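Local atomic coordinates of TRAP-T family transporter, DctP (Periplasmic binding) subunit (Sulfitobacter sp. NAS-14.1, PDB entry 4PF8), a protein that probably captures sugar acids such as beta-D-galacturonate in the periplasm for uptake by a TRAP transporter. Residues G144-Y149 with Q228-P233. Residues are numbered along the deposited sequence; the frame is centred on the assembly and turned at random.
Sequences GARSFY and QHLIIP. With GTR (beta-D-galactopyranuronic acid), chain D.
Arg146 and Leu230 join the two segments through a straight backbone bond, Arg146 N to Leu230 O at 2.8 Å, while the Arg146 side chain runs on past Leu230 CB and Ile232 CD1 to the galacturonate. Arg146 NH2 donates to GTR O6A, a carboxylate oxygen, at 2.9 Å, almost straight (172°). Arg146 NH1 donates to the ring oxygen GTR O5 at 3.0 Å. The chain bends at chi3 (69°), which sets the guanidinium edge against the carboxylate, whose carbon lies in its plane. Replacing this arginine with a leucine would probably leave the galacturonate carboxylate without this cationic partner and take from Glu206 its salt bridge to NE. Glu206 also accepts from His229 NE2, so one carboxylate steadies both side chains. His229 N donates to Arg146 O at 3.0 Å, and the same oxygen lies over the centre of the His229 ring; Phe148 covers the opposite face, the ring planes tilted by 32°. Thr227 OG1 bonds His229 ND1. Beyond the Arg146-Leu230 pair on one side, Gln228 N donates to Ser147 OG at 2.9 Å; on the other, Ala145 CB packs on Ile231 CG1, and water 1 links Gly144 O to Ile232 N. The contact joins strands 146-150 and 223-230, central in a four-stranded mixed sheet of this solute-binding fold, with strand 204-207 flanking 146-150 and helix 172-179 packing on Phe148, Leu230 and Ile232.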
loop_
_atom_site.group_PDB
_atom_site.type_symbol
_atom_site.label_atom_id
_atom_site.label_comp_id
_atom_site.label_asym_id
_atom_site.label_seq_id
_atom_site.Cartn_x
_atom_site.Cartn_y
_atom_site.Cartn_z
ATOM N N GLY A 144 4.057 4.740 -4.409
ATOM C CA GLY A 144 5.223 5.524 -4.065
ATOM C C GLY A 144 5.935 4.987 -2.848
ATOM O O GLY A 144 5.987 3.798 -2.637
ATOM N N ALA A 145 6.547 5.893 -2.080
ATOM C CA ALA A 145 7.286 5.532 -0.863
ATOM C C ALA A 145 6.640 6.215 0.325
ATOM O O ALA A 145 6.107 7.305 0.202
ATOM C CB ALA A 145 8.744 5.975 -0.968
ATOM N N ARG A 146 6.673 5.564 1.481
ATOM C CA ARG A 146 6.071 6.083 2.696
ATOM C C ARG A 146 7.097 6.809 3.545
ATOM O O ARG A 146 8.213 6.326 3.690
ATOM C CB ARG A 146 5.447 4.943 3.490
ATOM C CG ARG A 146 4.404 4.170 2.701
ATOM C CD ARG A 146 3.934 2.908 3.435
ATOM N NE ARG A 146 3.139 3.156 4.630
ATOM C CZ ARG A 146 1.803 3.216 4.671
ATOM N NH1 ARG A 146 1.084 3.076 3.572
ATOM N NH2 ARG A 146 1.176 3.394 5.816
ATOM N N SER A 147 6.699 7.959 4.090
ATOM C CA SER A 147 7.570 8.788 4.926
ATOM C C SER A 147 6.813 9.241 6.164
ATOM O O SER A 147 5.581 9.322 6.157
ATOM C CB SER A 147 8.052 10.015 4.157
ATOM O OG SER A 147 8.923 9.624 3.108
ATOM N N PHE A 148 7.549 9.538 7.233
ATOM C CA PHE A 148 6.919 9.946 8.487
ATOM C C PHE A 148 6.336 11.338 8.449
ATOM O O PHE A 148 6.957 12.261 7.921
ATOM C CB PHE A 148 7.931 9.885 9.641
ATOM C CG PHE A 148 8.274 8.486 10.062
ATOM C CD1 PHE A 148 7.356 7.704 10.725
ATOM C CD2 PHE A 148 9.524 7.951 9.785
ATOM C CE1 PHE A 148 7.660 6.402 11.100
ATOM C CE2 PHE A 148 9.837 6.668 10.156
ATOM C CZ PHE A 148 8.909 5.885 10.815
ATOM N N TYR A 149 5.170 11.503 9.076
ATOM C CA TYR A 149 4.658 12.817 9.393
ATOM C C TYR A 149 4.210 12.844 10.830
ATOM O O TYR A 149 3.747 11.842 11.364
ATOM C CB TYR A 149 3.524 13.232 8.453
ATOM C CG TYR A 149 2.444 12.217 8.185
ATOM C CD1 TYR A 149 1.289 12.174 8.966
ATOM C CD2 TYR A 149 2.546 11.333 7.120
ATOM C CE1 TYR A 149 0.276 11.299 8.682
ATOM C CE2 TYR A 149 1.549 10.452 6.839
ATOM C CZ TYR A 149 0.422 10.426 7.604
ATOM O OH TYR A 149 -0.608 9.553 7.278
ATOM N N GLN A 228 11.233 7.817 3.372
ATOM C CA GLN A 228 11.014 6.902 2.262
ATOM C C GLN A 228 11.384 5.472 2.635
ATOM O O GLN A 228 12.040 4.759 1.879
ATOM C CB GLN A 228 11.753 7.406 1.037
ATOM C CG GLN A 228 11.256 8.798 0.653
ATOM C CD GLN A 228 12.093 9.482 -0.424
ATOM O OE1 GLN A 228 13.323 9.408 -0.421
ATOM N NE2 GLN A 228 11.422 10.169 -1.332
ATOM N N HIS A 229 10.916 5.051 3.811
ATOM C CA HIS A 229 11.420 3.848 4.456
ATOM C C HIS A 229 10.689 2.586 3.994
ATOM O O HIS A 229 11.151 1.482 4.266
ATOM C CB HIS A 229 11.285 4.000 5.966
ATOM C CG HIS A 229 9.921 4.430 6.387
ATOM N ND1 HIS A 229 9.616 5.733 6.700
ATOM C CD2 HIS A 229 8.764 3.735 6.501
ATOM C CE1 HIS A 229 8.334 5.825 7.006
ATOM N NE2 HIS A 229 7.789 4.627 6.865
ATOM N N LEU A 230 9.564 2.751 3.294
ATOM C CA LEU A 230 8.816 1.599 2.800
ATOM C C LEU A 230 8.329 1.955 1.401
ATOM O O LEU A 230 7.958 3.105 1.135
ATOM C CB LEU A 230 7.588 1.276 3.658
ATOM C CG LEU A 230 7.843 0.600 5.010
ATOM C CD1 LEU A 230 6.612 0.783 5.882
ATOM C CD2 LEU A 230 8.167 -0.850 4.766
ATOM N N ILE A 231 8.348 0.960 0.530
ATOM C CA ILE A 231 7.767 1.068 -0.809
ATOM C C ILE A 231 6.895 -0.173 -0.924
ATOM O O ILE A 231 7.411 -1.292 -1.047
ATOM C CB ILE A 231 8.828 1.071 -1.900
ATOM C CG1 ILE A 231 9.655 2.372 -1.840
ATOM C CG2 ILE A 231 8.213 0.870 -3.274
ATOM C CD1 ILE A 231 10.946 2.320 -2.662
ATOM N N ILE A 232 5.588 0.031 -0.852
ATOM C CA ILE A 232 4.655 -1.080 -0.720
ATOM C C ILE A 232 3.735 -1.103 -1.931
ATOM O O ILE A 232 2.908 -0.226 -2.090
ATOM C CB ILE A 232 3.854 -1.021 0.597
ATOM C CG1 ILE A 232 4.827 -1.002 1.786
ATOM C CG2 ILE A 232 2.936 -2.214 0.718
ATOM C CD1 ILE A 232 4.184 -1.084 3.076
ATOM N N PRO A 233 3.921 -2.097 -2.804
ATOM C CA PRO A 233 3.049 -2.175 -3.982
ATOM C C PRO A 233 1.624 -2.462 -3.598
ATOM O O PRO A 233 1.385 -2.974 -2.508
ATOM C CB PRO A 233 3.599 -3.373 -4.761
ATOM C CG PRO A 233 4.932 -3.672 -4.148
ATOM C CD PRO A 233 4.858 -3.223 -2.744
HETATM C C1 GTR D . -1.958 3.932 1.668
HETATM C C2 GTR D . -2.441 2.744 0.904
HETATM C C3 GTR D . -3.755 2.307 1.526
HETATM C C4 GTR D . -3.577 1.941 2.993
HETATM C C5 GTR D . -2.990 3.177 3.668
HETATM C C6 GTR D . -2.679 2.888 5.132
HETATM O O1 GTR D . -0.658 4.366 1.159
HETATM O O2 GTR D . -2.664 3.163 -0.469
HETATM O O3 GTR D . -4.154 1.102 0.838
HETATM O O4 GTR D . -2.646 0.848 3.067
HETATM O O5 GTR D . -1.780 3.612 3.014
HETATM O O6A GTR D . -1.686 3.501 5.605
HETATM O O6B GTR D . -3.484 2.196 5.796
HETATM O O HOH W 1 4.355 2.640 -0.424
HETATM O O HOH W 2 4.413 1.638 -3.902
#